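Local coordinates for fuculose-1-phosphate aldolase (Thermus thermophilus, PDB 2FK5), which belongs to the class II aldolases, enzymes built on the AraD-like fold shared with the adducin N-terminal domain, at residues G66-V69 and E70-V73; V73-E76 and V77-T81; T175-E178 and S179-L183. One frame throughout, in Å; residues are numbered along the deposited sequence.

Contact 1. Residues G66-V69 and E70-V73. With SO4 (sulfate ion), chain C.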
ATOM      1  N   GLY A  66       6.001 -19.036 -23.141  1.00 38.05           N
ATOM      2  CA  GLY A  66       5.429 -18.070 -22.223  1.00 36.49           C
ATOM      3  C   GLY A  66       5.917 -18.242 -20.799  1.00 36.61           C
ATOM      4  O   GLY A  66       5.716 -17.364 -19.963  1.00 36.15           O
ATOM      5  N   ALA A  67       6.563 -19.365 -20.511  1.00 30.95           N
ATOM      6  CA  ALA A  67       7.058 -19.603 -19.157  1.00 34.35           C
ATOM      7  C   ALA A  67       8.258 -18.712 -18.858  1.00 33.19           C
ATOM      8  O   ALA A  67       8.965 -18.289 -19.772  1.00 35.68           O
ATOM      9  CB  ALA A  67       7.436 -21.065 -18.986  1.00 32.06           C
ATOM     10  N   SER A  68       8.475 -18.426 -17.575  1.00 31.84           N
ATOM     11  CA  SER A  68       9.597 -17.598 -17.139  1.00 31.37           C
ATOM     12  C   SER A  68      10.866 -18.004 -17.876  1.00 36.94           C
ATOM     13  O   SER A  68      11.106 -19.185 -18.096  1.00 33.81           O
ATOM     14  CB  SER A  68       9.822 -17.765 -15.635  1.00 31.36           C
ATOM     15  OG  SER A  68      11.117 -17.314 -15.275  1.00 31.30           O
ATOM     16  N   VAL A  69      11.682 -17.024 -18.244  1.00 34.99           N
ATOM     17  CA  VAL A  69      12.926 -17.295 -18.952  1.00 41.54           C
ATOM     18  C   VAL A  69      13.895 -18.120 -18.096  1.00 40.35           C
ATOM     19  O   VAL A  69      14.823 -18.728 -18.620  1.00 34.04           O
ATOM     20  CB  VAL A  69      13.612 -15.974 -19.376  1.00 44.14           C
ATOM     21  CG1 VAL A  69      14.887 -16.265 -20.133  1.00 54.57           C
ATOM     22  CG2 VAL A  69      12.666 -15.160 -20.247  1.00 51.52           C
ATOM     23  N   GLU A  70      13.666 -18.142 -16.783  1.00 34.28           N
ATOM     24  CA  GLU A  70      14.517 -18.893 -15.862  1.00 30.55           C
ATOM     25  C   GLU A  70      13.955 -20.279 -15.573  1.00 27.73           C
ATOM     26  O   GLU A  70      14.448 -20.983 -14.697  1.00 27.56           O
ATOM     27  CB  GLU A  70      14.661 -18.137 -14.535  1.00 38.71           C
ATOM     28  CG  GLU A  70      15.159 -16.714 -14.680  1.00 48.40           C
ATOM     29  CD  GLU A  70      16.578 -16.651 -15.189  1.00 54.32           C
ATOM     30  OE1 GLU A  70      16.980 -17.569 -15.933  1.00 51.91           O
ATOM     31  OE2 GLU A  70      17.288 -15.679 -14.855  1.00 57.54           O
ATOM     32  N   SER A  71      12.922 -20.675 -16.305  1.00 27.10           N
ATOM     33  CA  SER A  71      12.308 -21.969 -16.064  1.00 29.25           C
ATOM     34  C   SER A  71      13.303 -23.118 -16.126  1.00 25.06           C
ATOM     35  O   SER A  71      13.148 -24.096 -15.410  1.00 26.63           O
ATOM     36  CB  SER A  71      11.161 -22.209 -17.045  1.00 28.81           C
ATOM     37  OG  SER A  71      10.077 -21.345 -16.759  1.00 32.10           O
ATOM     38  N   VAL A  72      14.333 -22.994 -16.959  1.00 28.86           N
ATOM     39  CA  VAL A  72      15.336 -24.055 -17.073  1.00 31.89           C
ATOM     40  C   VAL A  72      16.031 -24.260 -15.735  1.00 30.09           C
ATOM     41  O   VAL A  72      16.355 -25.382 -15.348  1.00 23.35           O
ATOM     42  CB  VAL A  72      16.441 -23.716 -18.103  1.00 34.09           C
ATOM     43  CG1 VAL A  72      16.903 -24.988 -18.796  1.00 39.42           C
ATOM     44  N   VAL A  73      16.277 -23.159 -15.035  1.00 24.63           N
ATOM     45  CA  VAL A  73      16.938 -23.223 -13.746  1.00 21.52           C
ATOM     46  C   VAL A  73      16.023 -23.835 -12.700  1.00 22.55           C
ATOM     47  O   VAL A  73      16.442 -24.687 -11.926  1.00 23.27           O
ATOM     48  CB  VAL A  73      17.362 -21.823 -13.269  1.00 24.26           C
ATOM     49  CG1 VAL A  73      18.094 -21.935 -11.940  1.00 23.32           C
ATOM     50  CG2 VAL A  73      18.234 -21.151 -14.333  1.00 22.98           C
TER
HETATM   51  S   SO4 C1001      10.930 -13.528 -16.349  1.00 40.67           S
HETATM   52  O1  SO4 C1001      10.679 -14.575 -15.268  1.00 39.01           O
HETATM   53  O2  SO4 C1001      10.981 -14.267 -17.683  1.00 41.89           O
HETATM   54  O3  SO4 C1001       9.798 -12.680 -16.392  1.00 43.55           O
HETATM   55  O4  SO4 C1001      12.259 -13.082 -16.119  1.00 46.78           O
HETATM   56  O   HOH W   1      13.627 -21.407 -19.569  1.00 45.21           O
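S68 and S71 close the type I beta turn S68-S71, which leads the chain into helix 71-80 with E70 at the N-cap position. The S68 side chain reaches both the turn and a bound sulfate ion. Its CB lies 3.3 Å from O1 of the sulfate ion and 3.8 Å from S71 OG. With OG anti to the backbone N (chi1 162°), the hydroxyl swings to the carbonyl side of its own residue, where S68 OG accepts a hydrogen bond from E70 N at 3.1 Å and donates one to sulfate O1 at 2.8 Å. The same anion, probably from the crystallisation liquor, is held by V69 N, which points almost straight at sulfate O2 over 2.9 Å; K46, S42, G43 and N28 also bond the anion.

V69 CG2 lies 3.2 Å from sulfate O2. E70 turns its carboxylate to other parts of the chain, bonding to the backbone N of A128 and to S127 and H151. A water bridges V69 O and V72 N. At the turn itself S68 O takes two donors: S71 N comes from above the carbonyl plane, while S71 OG, tilted 17° from that plane, donates at 2.7 Å.

Contact 2. Residues V73-E76 and V77-T81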
ATOM      1  N   VAL A  73      16.277 -23.159 -15.035  1.00 24.63           N
ATOM      2  CA  VAL A  73      16.938 -23.223 -13.746  1.00 21.52           C
ATOM      3  C   VAL A  73      16.023 -23.835 -12.700  1.00 22.55           C
ATOM      4  O   VAL A  73      16.442 -24.687 -11.926  1.00 23.27           O
ATOM      5  CB  VAL A  73      17.362 -21.823 -13.269  1.00 24.26           C
ATOM      6  CG1 VAL A  73      18.094 -21.935 -11.940  1.00 23.32           C
ATOM      7  CG2 VAL A  73      18.234 -21.151 -14.333  1.00 22.98           C
ATOM      8  N   HIS A  74      14.771 -23.388 -12.666  1.00 25.54           N
ATOM      9  CA  HIS A  74      13.823 -23.928 -11.702  1.00 20.53           C
ATOM     10  C   HIS A  74      13.686 -25.433 -11.933  1.00 16.73           C
ATOM     11  O   HIS A  74      13.737 -26.225 -10.995  1.00 22.24           O
ATOM     12  CB  HIS A  74      12.459 -23.263 -11.872  1.00 26.25           C
ATOM     13  CG  HIS A  74      12.410 -21.846 -11.388  1.00 19.86           C
ATOM     14  ND1 HIS A  74      11.621 -21.453 -10.329  1.00 24.55           N
ATOM     15  CD2 HIS A  74      13.033 -20.728 -11.830  1.00 21.03           C
ATOM     16  CE1 HIS A  74      11.759 -20.153 -10.139  1.00 24.10           C
ATOM     17  NE2 HIS A  74      12.612 -19.688 -11.037  1.00 25.16           N
ATOM     18  N   ARG A  75      13.510 -25.810 -13.189  1.00 23.15           N
ATOM     19  CA  ARG A  75      13.353 -27.222 -13.523  1.00 24.18           C
ATOM     20  C   ARG A  75      14.524 -28.067 -13.025  1.00 25.44           C
ATOM     21  O   ARG A  75      14.331 -29.127 -12.422  1.00 23.92           O
ATOM     22  CB  ARG A  75      13.206 -27.396 -15.036  1.00 28.65           C
ATOM     23  CG  ARG A  75      12.956 -28.849 -15.445  1.00 30.92           C
ATOM     24  CD  ARG A  75      12.796 -28.973 -16.938  1.00 29.52           C
ATOM     25  NE  ARG A  75      14.028 -28.624 -17.634  1.00 38.53           N
ATOM     26  CZ  ARG A  75      14.181 -28.697 -18.950  1.00 37.60           C
ATOM     27  NH1 ARG A  75      13.172 -29.110 -19.708  1.00 29.00           N
ATOM     28  NH2 ARG A  75      15.337 -28.359 -19.507  1.00 34.72           N
ATOM     29  N   GLU A  76      15.741 -27.589 -13.260  1.00 26.55           N
ATOM     30  CA  GLU A  76      16.928 -28.326 -12.842  1.00 23.21           C
ATOM     31  C   GLU A  76      16.991 -28.438 -11.326  1.00 30.50           C
ATOM     32  O   GLU A  76      17.382 -29.470 -10.791  1.00 24.71           O
ATOM     33  CB  GLU A  76      18.188 -27.641 -13.387  1.00 26.86           C
ATOM     34  CG  GLU A  76      19.400 -28.556 -13.488  1.00 28.25           C
ATOM     35  CD  GLU A  76      19.149 -29.761 -14.384  1.00 34.35           C
ATOM     36  OE1 GLU A  76      18.525 -29.586 -15.453  1.00 34.24           O
ATOM     37  OE2 GLU A  76      19.580 -30.877 -14.024  1.00 40.46           O
ATOM     38  N   VAL A  77      16.605 -27.376 -10.623  1.00 27.67           N
ATOM     39  CA  VAL A  77      16.608 -27.412  -9.162  1.00 20.19           C
ATOM     40  C   VAL A  77      15.639 -28.479  -8.663  1.00 19.81           C
ATOM     41  O   VAL A  77      15.937 -29.217  -7.731  1.00 27.06           O
ATOM     42  CB  VAL A  77      16.178 -26.045  -8.548  1.00 25.84           C
ATOM     43  CG1 VAL A  77      16.013 -26.181  -7.049  1.00 24.57           C
ATOM     44  CG2 VAL A  77      17.207 -24.977  -8.865  1.00 27.87           C
ATOM     45  N   TYR A  78      14.466 -28.556  -9.277  1.00 22.92           N
ATOM     46  CA  TYR A  78      13.491 -29.547  -8.849  1.00 18.87           C
ATOM     47  C   TYR A  78      13.951 -30.957  -9.218  1.00 23.70           C
ATOM     48  O   TYR A  78      13.692 -31.906  -8.486  1.00 27.62           O
ATOM     49  CB  TYR A  78      12.130 -29.250  -9.467  1.00 19.80           C
ATOM     50  CG  TYR A  78      11.471 -28.035  -8.858  1.00 23.25           C
ATOM     51  CD1 TYR A  78      10.970 -27.018  -9.662  1.00 25.53           C
ATOM     52  CD2 TYR A  78      11.352 -27.907  -7.475  1.00 25.80           C
ATOM     53  CE1 TYR A  78      10.359 -25.887  -9.100  1.00 26.32           C
ATOM     54  CE2 TYR A  78      10.745 -26.782  -6.901  1.00 28.33           C
ATOM     55  CZ  TYR A  78      10.254 -25.780  -7.725  1.00 21.34           C
ATOM     56  OH  TYR A  78       9.669 -24.659  -7.174  1.00 24.44           O
ATOM     57  N   ARG A  79      14.635 -31.077 -10.349  1.00 27.65           N
ATOM     58  CA  ARG A  79      15.147 -32.375 -10.787  1.00 32.19           C
ATOM     59  C   ARG A  79      16.200 -32.900  -9.812  1.00 34.74           C
ATOM     60  O   ARG A  79      16.118 -34.032  -9.348  1.00 41.64           O
ATOM     61  CB  ARG A  79      15.793 -32.266 -12.168  1.00 25.58           C
ATOM     62  CG  ARG A  79      14.850 -32.155 -13.353  1.00 31.08           C
ATOM     63  CD  ARG A  79      15.661 -31.871 -14.617  1.00 34.10           C
ATOM     64  NE  ARG A  79      14.885 -31.984 -15.849  1.00 33.64           N
ATOM     65  CZ  ARG A  79      15.370 -31.718 -17.057  1.00 43.59           C
ATOM     66  NH1 ARG A  79      16.628 -31.316 -17.195  1.00 39.55           N
ATOM     67  NH2 ARG A  79      14.609 -31.873 -18.133  1.00 33.36           N
ATOM     68  N   ARG A  80      17.178 -32.057  -9.493  1.00 33.83           N
ATOM     69  CA  ARG A  80      18.285 -32.441  -8.625  1.00 30.27           C
ATOM     70  C   ARG A  80      18.152 -32.279  -7.119  1.00 37.78           C
ATOM     71  O   ARG A  80      18.978 -32.806  -6.379  1.00 39.39           O
ATOM     72  CB  ARG A  80      19.551 -31.714  -9.082  1.00 30.65           C
ATOM     73  CG  ARG A  80      19.982 -32.089 -10.480  1.00 40.50           C
ATOM     74  CD  ARG A  80      21.060 -31.162 -11.012  1.00 41.28           C
ATOM     75  NE  ARG A  80      21.440 -31.532 -12.370  1.00 43.73           N
ATOM     76  CZ  ARG A  80      22.433 -32.362 -12.669  1.00 52.45           C
ATOM     77  NH1 ARG A  80      23.158 -32.903 -11.699  1.00 41.86           N
ATOM     78  NH2 ARG A  80      22.688 -32.666 -13.937  1.00 45.02           N
ATOM     79  N   THR A  81      17.135 -31.563  -6.650  1.00 34.07           N
ATOM     80  CA  THR A  81      16.987 -31.365  -5.211  1.00 29.96           C
ATOM     81  C   THR A  81      15.580 -31.706  -4.742  1.00 30.00           C
ATOM     82  O   THR A  81      14.712 -32.032  -5.544  1.00 31.66           O
ATOM     83  CB  THR A  81      17.257 -29.899  -4.812  1.00 35.25           C
ATOM     84  OG1 THR A  81      16.145 -29.096  -5.220  1.00 29.20           O
ATOM     85  CG2 THR A  81      18.520 -29.372  -5.490  1.00 31.54           C
TER
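Helix 71-80 carries a salt-bridge network on its last turns, in which E76 holds R79 and R80, three and four residues further on, while R75 stacks on R79. E76 has CG anti to its backbone N (chi1 -158°) and bends at chi2, which carries the carboxylate along the helix to its partners. E76 OE2 accepts from R80 NE at 2.6 Å on its anti side, and lies near the plane of that guanidinium. E76 OE1 is met on the syn side by R79 NH1 at 3.1 Å, with the R79 guanidinium almost perpendicular to the carboxylate. One carboxylate thus serves two arginines through different oxygens; R80 NH1 has a second acid, E138 of helix 130-142.

R75 and R79 run side by side, their guanidinium groups stacked with centres 3.8 Å apart and planes at 10°. R79 NH2 sits over the centre of the R75 group. Stacking two cations in this way is probably eased by the bond of R79 to E76 and by the acceptor L59 O at R79 NH2.

H74 and Y78 turn to the sheet instead, where H74 bonds N28 and S30, and Y78 OH also meets S30. Just past the helix end, T81 turns back, its N and OG1 reaching V77 O from opposite faces of the carbonyl plane, OG1 at 2.5 Å.

Contact 3. Residues T175-E178 and S179-L183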
ATOM      1  N   THR A 175      15.251 -12.521   4.317  1.00 20.56           N
ATOM      2  CA  THR A 175      16.288 -12.668   5.337  1.00 21.65           C
ATOM      3  C   THR A 175      17.656 -12.420   4.698  1.00 22.64           C
ATOM      4  O   THR A 175      18.532 -11.802   5.311  1.00 21.88           O
ATOM      5  CB  THR A 175      16.263 -14.081   5.954  1.00 22.37           C
ATOM      6  OG1 THR A 175      15.074 -14.231   6.737  1.00 25.77           O
ATOM      7  CG2 THR A 175      17.483 -14.311   6.836  1.00 26.16           C
ATOM      8  N   LEU A 176      17.832 -12.905   3.469  1.00 22.35           N
ATOM      9  CA  LEU A 176      19.083 -12.707   2.746  1.00 23.65           C
ATOM     10  C   LEU A 176      19.396 -11.229   2.502  1.00 25.27           C
ATOM     11  O   LEU A 176      20.513 -10.786   2.761  1.00 20.55           O
ATOM     12  CB  LEU A 176      19.059 -13.438   1.399  1.00 21.52           C
ATOM     13  CG  LEU A 176      20.208 -13.091   0.434  1.00 24.86           C
ATOM     14  CD1 LEU A 176      21.548 -13.167   1.147  1.00 26.36           C
ATOM     15  CD2 LEU A 176      20.185 -14.045  -0.744  1.00 23.84           C
ATOM     16  N   GLU A 177      18.432 -10.456   2.002  1.00 22.28           N
ATOM     17  CA  GLU A 177      18.721  -9.040   1.750  1.00 22.03           C
ATOM     18  C   GLU A 177      18.906  -8.277   3.058  1.00 22.05           C
ATOM     19  O   GLU A 177      19.742  -7.385   3.136  1.00 21.23           O
ATOM     20  CB  GLU A 177      17.632  -8.387   0.887  1.00 23.92           C
ATOM     21  CG  GLU A 177      17.811  -6.860   0.667  1.00 24.51           C
ATOM     22  CD  GLU A 177      19.025  -6.465  -0.204  1.00 27.83           C
ATOM     23  OE1 GLU A 177      19.132  -5.275  -0.571  1.00 27.91           O
ATOM     24  OE2 GLU A 177      19.874  -7.321  -0.522  1.00 23.10           O
ATOM     25  N   GLU A 178      18.145  -8.636   4.093  1.00 23.09           N
ATOM     26  CA  GLU A 178      18.300  -7.981   5.394  1.00 23.22           C
ATOM     27  C   GLU A 178      19.707  -8.266   5.951  1.00 24.38           C
ATOM     28  O   GLU A 178      20.363  -7.373   6.483  1.00 20.64           O
ATOM     29  CB  GLU A 178      17.235  -8.483   6.376  1.00 25.06           C
ATOM     30  CG  GLU A 178      15.817  -8.277   5.862  1.00 39.33           C
ATOM     31  CD  GLU A 178      14.760  -8.843   6.788  1.00 47.44           C
ATOM     32  OE1 GLU A 178      15.001  -9.911   7.391  1.00 53.19           O
ATOM     33  OE2 GLU A 178      13.680  -8.227   6.899  1.00 51.72           O
ATOM     34  N   SER A 179      20.171  -9.505   5.813  1.00 19.18           N
ATOM     35  CA  SER A 179      21.506  -9.866   6.276  1.00 22.28           C
ATOM     36  C   SER A 179      22.578  -9.117   5.474  1.00 19.30           C
ATOM     37  O   SER A 179      23.586  -8.686   6.033  1.00 18.59           O
ATOM     38  CB  SER A 179      21.722 -11.385   6.170  1.00 22.31           C
ATOM     39  OG  SER A 179      21.031 -12.077   7.213  1.00 23.41           O
ATOM     40  N   ALA A 180      22.358  -8.960   4.171  1.00 18.01           N
ATOM     41  CA  ALA A 180      23.308  -8.240   3.309  1.00 19.61           C
ATOM     42  C   ALA A 180      23.371  -6.762   3.712  1.00 22.45           C
ATOM     43  O   ALA A 180      24.452  -6.172   3.791  1.00 19.37           O
ATOM     44  CB  ALA A 180      22.888  -8.366   1.851  1.00 17.44           C
ATOM     45  N   GLN A 181      22.210  -6.164   3.954  1.00 21.59           N
ATOM     46  CA  GLN A 181      22.156  -4.765   4.377  1.00 20.86           C
ATOM     47  C   GLN A 181      22.855  -4.603   5.724  1.00 20.31           C
ATOM     48  O   GLN A 181      23.619  -3.670   5.914  1.00 20.52           O
ATOM     49  CB  GLN A 181      20.700  -4.289   4.468  1.00 18.69           C
ATOM     50  CG  GLN A 181      20.006  -4.312   3.099  1.00 21.43           C
ATOM     51  CD  GLN A 181      18.610  -3.730   3.123  1.00 36.11           C
ATOM     52  OE1 GLN A 181      17.994  -3.618   4.175  1.00 38.91           O
ATOM     53  NE2 GLN A 181      18.098  -3.367   1.951  1.00 36.52           N
ATOM     54  N   ILE A 182      22.590  -5.509   6.660  1.00 18.17           N
ATOM     55  CA  ILE A 182      23.248  -5.430   7.965  1.00 20.74           C
ATOM     56  C   ILE A 182      24.768  -5.502   7.790  1.00 23.16           C
ATOM     57  O   ILE A 182      25.517  -4.760   8.442  1.00 19.36           O
ATOM     58  CB  ILE A 182      22.746  -6.553   8.905  1.00 22.18           C
ATOM     59  CG1 ILE A 182      21.310  -6.240   9.339  1.00 20.06           C
ATOM     60  CG2 ILE A 182      23.653  -6.677  10.136  1.00 21.88           C
ATOM     61  CD1 ILE A 182      20.669  -7.346  10.182  1.00 19.45           C
ATOM     62  N   LEU A 183      25.226  -6.386   6.905  1.00 18.38           N
ATOM     63  CA  LEU A 183      26.662  -6.506   6.630  1.00 20.26           C
ATOM     64  C   LEU A 183      27.215  -5.182   6.105  1.00 24.75           C
ATOM     65  O   LEU A 183      28.270  -4.706   6.542  1.00 16.94           O
ATOM     66  CB  LEU A 183      26.918  -7.602   5.585  1.00 21.83           C
ATOM     67  CG  LEU A 183      26.965  -9.046   6.083  1.00 22.62           C
ATOM     68  CD1 LEU A 183      26.972 -10.017   4.905  1.00 19.56           C
ATOM     69  CD2 LEU A 183      28.225  -9.232   6.926  1.00 32.96           C
TER
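E177 and Q181, one turn apart on the long helix 162-191, set their side chains across each other at about a right angle, with the carboxylate and amide planes 61° apart. Only a weak hydrogen bond joins their ends, from Q181 NE2 to E177 OE1 at 3.3 Å. A bend at chi2 (68°) folds the E177 carboxylate along the helix toward Q181. With chi1 at -64°, Q181 CG sits beside its own backbone N, 3.1 Å from E177 O, and the extended chain beyond carries Q181 NE2 to E177 OE1 and within 3.7 Å of E177 CG.

Both polar ends have stronger partners. The E177 carboxylate takes the backbone N of V93 on OE1 and of A94 on OE2, at the start of helix 92-98, while Q181 OE1 accepts from R92 of a neighbouring subunit. E178 also faces that subunit, forming a salt bridge to its R92 and a hydrogen bond to its S23. A180, by contrast, turns its CB to within 4.0 Å of E177 OE2.

Having its two oxygens on two backbone N-H groups at the start of a helix would probably favour the charged form of the E177 carboxylate; E178 and Q181 put an acid and an amide oxygen on one arginine across the subunit interface.

In the fold
Following the chain from the N terminus, contact 1 comes first: after strand 54-58 it closes the turn that starts helix 71-80, beside strands 28-32 and 36-40. Contact 2 begins where contact 1 ends and runs to the end of that helix, between the sheet and helix 130-142. They share V73 and follow one another along one helix, neither nesting nor crossing; their centres are 12 Å apart. Contact 3 comes much later, on helix 162-191, on the opposite side of the chain's centre and about 26 Å from contact 2 between centres. It ties that helix to helix 92-98 and faces neighbouring subunits, whereas no other protein chain of the assembly touches the segments of contacts 1 and 2.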